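PDB 1LQT: NADPH-ferredoxin reductase FprA from Mycobacterium tuberculosis, which binds FAD and transfers electrons between NADPH and ferredoxin, and may thereby supply electrons to P450 systems. Local coordinates for residues 14-19 with 68-73. Sequence-based numbering, arbitrary orientation. Where two conformers were deposited one is given.
With FAD (flavin-adenine dinucleotide), chain H.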
loop_
_atom_site.group_PDB
_atom_site.type_symbol
_atom_site.label_atom_id
_atom_site.label_comp_id
_atom_site.label_asym_id
_atom_site.label_seq_id
_atom_site.Cartn_x
_atom_site.Cartn_y
_atom_site.Cartn_z
ATOM N N SER A 14 6.559 -2.621 -8.314
ATOM C CA SER A 14 7.959 -3.022 -8.328
ATOM C C SER A 14 8.161 -4.286 -9.168
ATOM O O SER A 14 9.135 -4.378 -9.902
ATOM C CB SER A 14 8.523 -3.156 -6.912
ATOM O OG SER A 14 8.033 -4.263 -6.198
ATOM N N ALA A 15 7.225 -5.215 -9.084
ATOM C CA ALA A 15 7.256 -6.417 -9.909
ATOM C C ALA A 15 7.221 -6.082 -11.392
ATOM O O ALA A 15 7.988 -6.626 -12.181
ATOM C CB ALA A 15 6.098 -7.307 -9.546
ATOM N N PHE A 16 6.287 -5.214 -11.779
ATOM C CA PHE A 16 6.157 -4.868 -13.192
ATOM C C PHE A 16 7.293 -4.039 -13.727
ATOM O O PHE A 16 7.697 -4.201 -14.894
ATOM C CB PHE A 16 4.798 -4.226 -13.492
ATOM C CG PHE A 16 3.764 -5.244 -13.804
ATOM C CD1 PHE A 16 3.756 -5.851 -15.056
ATOM C CD2 PHE A 16 2.805 -5.633 -12.875
ATOM C CE1 PHE A 16 2.821 -6.822 -15.356
ATOM C CE2 PHE A 16 1.901 -6.613 -13.190
ATOM C CZ PHE A 16 1.915 -7.204 -14.412
ATOM N N PHE A 17 7.861 -3.164 -12.900
ATOM C CA PHE A 17 9.041 -2.435 -13.322
ATOM C C PHE A 17 10.229 -3.394 -13.474
ATOM O O PHE A 17 10.993 -3.298 -14.436
ATOM C CB PHE A 17 9.364 -1.297 -12.357
ATOM C CG PHE A 17 8.340 -0.149 -12.366
ATOM C CD1 PHE A 17 7.837 0.385 -13.525
ATOM C CD2 PHE A 17 7.936 0.410 -11.175
ATOM C CE1 PHE A 17 6.936 1.414 -13.485
ATOM C CE2 PHE A 17 7.040 1.464 -11.167
ATOM C CZ PHE A 17 6.565 1.951 -12.303
ATOM N N ALA A 18 10.346 -4.347 -12.567
ATOM C CA ALA A 18 11.406 -5.348 -12.698
ATOM C C ALA A 18 11.230 -6.152 -13.988
ATOM O O ALA A 18 12.183 -6.397 -14.710
ATOM C CB ALA A 18 11.422 -6.259 -11.486
ATOM N N ALA A 19 9.988 -6.573 -14.247
ATOM C CA ALA A 19 9.714 -7.337 -15.462
ATOM C C ALA A 19 10.122 -6.553 -16.690
ATOM O O ALA A 19 10.778 -7.080 -17.600
ATOM C CB ALA A 19 8.250 -7.720 -15.530
ATOM N N GLU A 68 -0.033 -3.720 -18.294
ATOM C CA GLU A 68 -0.733 -4.565 -19.273
ATOM C C GLU A 68 0.100 -4.715 -20.541
ATOM O O GLU A 68 0.161 -5.788 -21.116
ATOM C CB GLU A 68 -2.098 -3.985 -19.602
ATOM C CG GLU A 68 -3.065 -4.114 -18.431
ATOM C CD GLU A 68 -4.399 -3.448 -18.675
ATOM O OE1 GLU A 68 -4.400 -2.262 -19.046
ATOM O OE2 GLU A 68 -5.413 -4.085 -18.451
ATOM N N LYS A 69 0.743 -3.644 -20.965
ATOM C CA LYS A 69 1.586 -3.715 -22.139
ATOM C C LYS A 69 2.757 -4.665 -21.899
ATOM O O LYS A 69 3.079 -5.466 -22.760
ATOM C CB LYS A 69 2.076 -2.320 -22.514
ATOM C CG LYS A 69 2.852 -2.260 -23.822
ATOM C CD LYS A 69 3.170 -0.834 -24.241
ATOM C CE LYS A 69 4.251 -0.805 -25.300
ATOM N NZ LYS A 69 3.841 -1.639 -26.453
ATOM N N THR A 70 3.367 -4.626 -20.715
ATOM C CA THR A 70 4.425 -5.568 -20.405
ATOM C C THR A 70 3.882 -7.000 -20.455
ATOM O O THR A 70 4.512 -7.902 -20.996
ATOM C CB THR A 70 4.996 -5.240 -19.035
ATOM O OG1 THR A 70 5.672 -3.985 -19.118
ATOM C CG2 THR A 70 6.006 -6.294 -18.562
ATOM N N ALA A 71 2.701 -7.202 -19.870
ATOM C CA ALA A 71 2.101 -8.519 -19.807
ATOM C C ALA A 71 1.734 -9.077 -21.180
ATOM O O ALA A 71 1.584 -10.295 -21.314
ATOM C CB ALA A 71 0.917 -8.524 -18.866
ATOM N N GLU A 72 1.621 -8.227 -22.193
ATOM C CA GLU A 72 1.345 -8.700 -23.550
ATOM C C GLU A 72 2.554 -9.396 -24.162
ATOM O O GLU A 72 2.427 -10.086 -25.145
ATOM C CB GLU A 72 0.975 -7.542 -24.479
ATOM C CG GLU A 72 -0.438 -7.030 -24.337
ATOM C CD GLU A 72 -1.429 -8.113 -24.664
ATOM O OE1 GLU A 72 -2.046 -8.678 -23.727
ATOM O OE2 GLU A 72 -1.604 -8.420 -25.877
ATOM N N ASP A 73 3.733 -9.225 -23.589
ATOM C CA ASP A 73 4.915 -9.822 -24.164
ATOM C C ASP A 73 4.810 -11.332 -24.111
ATOM O O ASP A 73 4.477 -11.877 -23.082
ATOM C CB ASP A 73 6.135 -9.373 -23.368
ATOM C CG ASP A 73 7.408 -9.577 -24.104
ATOM O OD1 ASP A 73 7.756 -10.750 -24.360
ATOM O OD2 ASP A 73 8.120 -8.599 -24.449
HETATM P PA FAD H . 2.605 -3.760 -3.729
HETATM O O1A FAD H . 2.068 -3.909 -2.362
HETATM O O2A FAD H . 1.989 -2.788 -4.666
HETATM O O5B FAD H . 2.556 -5.184 -4.457
HETATM C C5B FAD H . 2.917 -6.369 -3.736
HETATM C C4B FAD H . 2.233 -7.530 -4.446
HETATM O O4B FAD H . 2.808 -8.730 -3.934
HETATM C C3B FAD H . 0.723 -7.615 -4.196
HETATM O O3B FAD H . -0.006 -7.803 -5.387
HETATM C C2B FAD H . 0.609 -8.778 -3.247
HETATM O O2B FAD H . -0.633 -9.443 -3.237
HETATM C C1B FAD H . 1.772 -9.666 -3.707
HETATM N N9A FAD H . 2.237 -10.627 -2.716
HETATM C C8A FAD H . 2.531 -10.364 -1.406
HETATM N N7A FAD H . 2.949 -11.447 -0.763
HETATM C C5A FAD H . 2.884 -12.461 -1.698
HETATM C C6A FAD H . 3.184 -13.822 -1.607
HETATM N N6A FAD H . 3.659 -14.406 -0.518
HETATM N N1A FAD H . 3.022 -14.564 -2.738
HETATM C C2A FAD H . 2.591 -13.963 -3.880
HETATM N N3A FAD H . 2.292 -12.667 -4.037
HETATM C C4A FAD H . 2.455 -11.957 -2.916
HETATM N N1 FAD H . 1.417 5.852 -4.798
HETATM C C2 FAD H . 1.130 6.796 -5.739
HETATM O O2 FAD H . 1.944 7.105 -6.588
HETATM N N3 FAD H . -0.103 7.425 -5.699
HETATM C C4 FAD H . -1.098 7.102 -4.822
HETATM O O4 FAD H . -2.206 7.683 -4.864
HETATM C C4X FAD H . -0.815 6.096 -3.892
HETATM N N5 FAD H . -1.771 5.693 -2.987
HETATM C C5X FAD H . -1.466 4.734 -2.056
HETATM C C6 FAD H . -2.408 4.349 -1.133
HETATM C C7 FAD H . -2.125 3.442 -0.127
HETATM C C7M FAD H . -3.193 3.037 0.851
HETATM C C8 FAD H . -0.843 2.881 -0.084
HETATM C C8M FAD H . -0.471 1.907 1.001
HETATM C C9 FAD H . 0.117 3.242 -1.026
HETATM C C9A FAD H . -0.176 4.167 -2.020
HETATM N N10 FAD H . 0.780 4.561 -2.962
HETATM C C10 FAD H . 0.458 5.501 -3.909
HETATM C "C1'" FAD H . 2.141 3.951 -3.005
HETATM C "C2'" FAD H . 2.163 2.699 -3.880
HETATM O "O2'" FAD H . 1.053 1.907 -3.542
HETATM C "C3'" FAD H . 3.470 1.921 -3.636
HETATM O "O3'" FAD H . 4.601 2.703 -4.006
HETATM C "C4'" FAD H . 3.637 0.648 -4.466
HETATM O "O4'" FAD H . 2.389 -0.006 -4.677
HETATM C "C5'" FAD H . 4.618 -0.309 -3.786
HETATM O "O5'" FAD H . 4.851 -1.347 -4.745
HETATM P P FAD H . 5.340 -2.813 -4.383
HETATM O O1P FAD H . 5.453 -3.486 -5.697
HETATM O O2P FAD H . 6.536 -2.828 -3.487
HETATM O O3P FAD H . 4.183 -3.462 -3.514
HETATM O O HOH W 1 5.826 -2.779 -16.643
#
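The methyl CG2 of Thr70 meets helix 13-28 at two points, lying 4.0 Å from Ala19 CB and 4.2 Å from Phe16 CD1. Ala71 CB comes within 4.3 Å of Phe16 CE1, and both methyls reach the rim of the Phe16 ring, close to the plane of its atoms, not a face. A Thr70 chi1 of -68° puts OG1 beside the backbone N and leaves CG2 anti to that N, directed at Ala19 and Phe16. A water molecule joins the hydroxyl to helix 13-28: the water donates to Phe16 O at 2.9 Å and lies 2.8 Å from Thr70 OG1. The same hydroxyl also makes a weak hydrogen bond to Gln66 O, one turn back. Helix 13-28 follows strand 4-9 in the Rossmann-type FAD-binding fold, and its N-terminal turn grips the cofactor's pyrophosphate: Ser14 N and Ser14 OG both donate to FAD O1P, the hydroxyl at 2.7 Å and the amide at 3.0 Å. Beyond the first shell, Phe67 stacks with the Phe16 ring, which also touches Met38 of strand 34-40. Ala15 and Ala19 rest on Ile8 of strand 4-9, seating the helix against the parallel strands of the sheet.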